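Local coordinates for protein beta-1,4-mannanase (Cryptopygus antarcticus, PDB 4OOU) that hydrolyses internal beta-1,4-mannosidic linkages in mannans, galactomannans and glucomannans, releasing mainly short manno-oligosaccharides, at residues S20-K24 / K168-S172. Residues are numbered along the deposited sequence.
Sequences SEFLK and KSKPS
Residues 20-24 run in extended form into strand 24-26, with phi/psi of -119/165 at Phe22, and meet the loop 168-172 that joins helix 149-167 to strand 173-177. No hydrogen bond links the two segments; about 200 Å² is buried, chiefly by Phe22 and Pro171, whose CA atoms lie 5.0 Å apart. With chi1 in m and chi2 of 84°, the Phe22 ring reaches into the bend of the loop. At the loop's start, Lys168 O lies 3.7 Å from Phe22 CE2 and accepts a hydrogen bond from Lys235 NZ, the lysine that also makes a cation-pi contact with Phe22. The CA-to-CB bonds of Ser169 and Lys170 point away, so these residues offer backbone to the ring edge, Ser169 C and Lys170 C each 3.9 Å from Phe22 CE2; Lys170 NZ is hydrogen-bonded to Ser114 OG. Pro171, C-gamma exo, sets its CA 3.5 Å from Phe22 CD2 and its CG 4.1 Å from Phe22 CE2, while its CB lies 3.6 Å from Glu21 O. The CA-to-CB bond of Ser172 points away, and its backbone hydrogen-bonds to that of Leu127. Away from the substrate-binding residues, the N-terminal segment thus packs on an alpha-to-beta loop of the (beta/alpha)8 TIM barrel of glycoside hydrolase family 5.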
ATOM      1  N   SER A  20     -19.875 -13.752  -3.141  1.00 48.13           N
ATOM      2  CA  SER A  20     -18.921 -13.757  -1.997  1.00 48.33           C
ATOM      3  C   SER A  20     -18.557 -12.329  -1.499  1.00 51.47           C
ATOM      4  O   SER A  20     -18.724 -11.316  -2.211  1.00 51.87           O
ATOM      5  CB  SER A  20     -17.667 -14.606  -2.341  1.00 48.86           C
ATOM      6  OG  SER A  20     -16.947 -14.206  -3.513  1.00 45.70           O
ATOM      7  N   GLU A  21     -18.062 -12.269  -0.264  1.00 50.54           N
ATOM      8  CA  GLU A  21     -17.710 -11.014   0.389  1.00 47.43           C
ATOM      9  C   GLU A  21     -16.242 -10.625   0.190  1.00 46.43           C
ATOM     10  O   GLU A  21     -15.341 -11.467   0.287  1.00 47.36           O
ATOM     11  CB  GLU A  21     -18.034 -11.101   1.875  1.00 48.24           C
ATOM     12  CG  GLU A  21     -19.512 -10.932   2.187  1.00 52.00           C
ATOM     13  CD  GLU A  21     -19.973  -9.546   1.790  1.00 59.70           C
ATOM     14  OE1 GLU A  21     -19.310  -8.561   2.245  1.00 61.79           O
ATOM     15  OE2 GLU A  21     -20.949  -9.450   0.999  1.00 56.36           O
ATOM     16  N   PHE A  22     -16.024  -9.344  -0.105  1.00 43.48           N
ATOM     17  CA  PHE A  22     -14.698  -8.758  -0.195  1.00 40.80           C
ATOM     18  C   PHE A  22     -14.610  -7.675   0.846  1.00 36.79           C
ATOM     19  O   PHE A  22     -15.610  -7.275   1.397  1.00 33.67           O
ATOM     20  CB  PHE A  22     -14.457  -8.158  -1.578  1.00 42.59           C
ATOM     21  CG  PHE A  22     -14.601  -9.155  -2.692  1.00 45.02           C
ATOM     22  CD1 PHE A  22     -15.871  -9.457  -3.224  1.00 47.42           C
ATOM     23  CD2 PHE A  22     -13.485  -9.817  -3.199  1.00 42.67           C
ATOM     24  CE1 PHE A  22     -16.019 -10.399  -4.242  1.00 44.57           C
ATOM     25  CE2 PHE A  22     -13.623 -10.761  -4.201  1.00 41.32           C
ATOM     26  CZ  PHE A  22     -14.889 -11.046  -4.728  1.00 44.94           C
ATOM     27  N   LEU A  23     -13.396  -7.239   1.134  1.00 35.92           N
ATOM     28  CA  LEU A  23     -13.164  -6.072   2.001  1.00 37.34           C
ATOM     29  C   LEU A  23     -13.653  -4.837   1.268  1.00 36.32           C
ATOM     30  O   LEU A  23     -13.261  -4.629   0.128  1.00 34.12           O
ATOM     31  CB  LEU A  23     -11.657  -5.936   2.275  1.00 36.41           C
ATOM     32  CG  LEU A  23     -11.081  -5.409   3.586  1.00 37.19           C
ATOM     33  CD1 LEU A  23     -10.231  -4.158   3.365  1.00 38.12           C
ATOM     34  CD2 LEU A  23     -12.118  -5.216   4.662  1.00 35.81           C
ATOM     35  N   LYS A  24     -14.519  -4.044   1.899  1.00 39.63           N
ATOM     36  CA  LYS A  24     -15.006  -2.779   1.315  1.00 42.01           C
ATOM     37  C   LYS A  24     -14.439  -1.647   2.157  1.00 41.99           C
ATOM     38  O   LYS A  24     -13.863  -1.898   3.215  1.00 44.27           O
ATOM     39  CB  LYS A  24     -16.534  -2.690   1.307  1.00 46.02           C
ATOM     40  CG  LYS A  24     -17.227  -4.026   1.062  1.00 52.22           C
ATOM     41  CD  LYS A  24     -18.754  -3.929   1.032  1.00 60.27           C
ATOM     42  CE  LYS A  24     -19.310  -4.009  -0.394  1.00 67.09           C
ATOM     43  NZ  LYS A  24     -20.798  -4.049  -0.401  1.00 68.55           N
ATOM     44  N   LYS A 168      -9.455 -10.487  -9.500  1.00 45.54           N
ATOM     45  CA  LYS A 168     -10.550  -9.751  -8.882  1.00 46.54           C
ATOM     46  C   LYS A 168     -11.647 -10.625  -8.276  1.00 48.04           C
ATOM     47  O   LYS A 168     -12.580 -10.129  -7.689  1.00 56.56           O
ATOM     48  CB  LYS A 168     -11.189  -8.843  -9.918  1.00 45.92           C
ATOM     49  CG  LYS A 168     -11.843  -9.603 -11.047  1.00 44.70           C
ATOM     50  CD  LYS A 168     -12.712  -8.670 -11.863  1.00 47.69           C
ATOM     51  CE  LYS A 168     -13.492  -9.435 -12.924  1.00 48.17           C
ATOM     52  NZ  LYS A 168     -13.868  -8.501 -14.013  1.00 50.56           N
ATOM     53  N   SER A 169     -11.576 -11.925  -8.450  1.00 47.65           N
ATOM     54  CA  SER A 169     -12.563 -12.797  -7.849  1.00 47.09           C
ATOM     55  C   SER A 169     -11.971 -13.394  -6.580  1.00 44.82           C
ATOM     56  O   SER A 169     -12.533 -14.316  -5.999  1.00 42.87           O
ATOM     57  CB  SER A 169     -12.941 -13.905  -8.828  1.00 49.37           C
ATOM     58  OG  SER A 169     -11.767 -14.542  -9.314  1.00 51.34           O
ATOM     59  N   LYS A 170     -10.838 -12.848  -6.149  1.00 44.32           N
ATOM     60  CA  LYS A 170     -10.059 -13.428  -5.061  1.00 43.42           C
ATOM     61  C   LYS A 170     -10.229 -12.614  -3.771  1.00 40.92           C
ATOM     62  O   LYS A 170      -9.675 -11.515  -3.614  1.00 35.53           O
ATOM     63  CB  LYS A 170      -8.591 -13.588  -5.504  1.00 46.12           C
ATOM     64  CG  LYS A 170      -8.214 -15.038  -5.740  1.00 47.99           C
ATOM     65  CD  LYS A 170      -7.608 -15.293  -7.096  1.00 52.16           C
ATOM     66  CE  LYS A 170      -7.339 -16.785  -7.249  1.00 53.95           C
ATOM     67  NZ  LYS A 170      -7.501 -17.301  -8.630  1.00 61.01           N
ATOM     68  N   PRO A 171     -11.048 -13.132  -2.849  1.00 42.51           N
ATOM     69  CA  PRO A 171     -11.444 -12.299  -1.707  1.00 43.36           C
ATOM     70  C   PRO A 171     -10.272 -11.919  -0.812  1.00 43.63           C
ATOM     71  O   PRO A 171     -10.315 -10.896  -0.125  1.00 42.52           O
ATOM     72  CB  PRO A 171     -12.430 -13.200  -0.953  1.00 43.12           C
ATOM     73  CG  PRO A 171     -12.949 -14.137  -1.992  1.00 40.71           C
ATOM     74  CD  PRO A 171     -11.746 -14.434  -2.830  1.00 41.32           C
ATOM     75  N   SER A 172      -9.249 -12.767  -0.861  1.00 42.79           N
ATOM     76  CA  SER A 172      -7.982 -12.557  -0.220  1.00 44.33           C
ATOM     77  C   SER A 172      -7.259 -11.259  -0.651  1.00 42.20           C
ATOM     78  O   SER A 172      -6.381 -10.771   0.079  1.00 40.30           O
ATOM     79  CB  SER A 172      -7.086 -13.747  -0.512  1.00 45.69           C
ATOM     80  OG  SER A 172      -6.436 -14.082   0.690  1.00 56.80           O
TER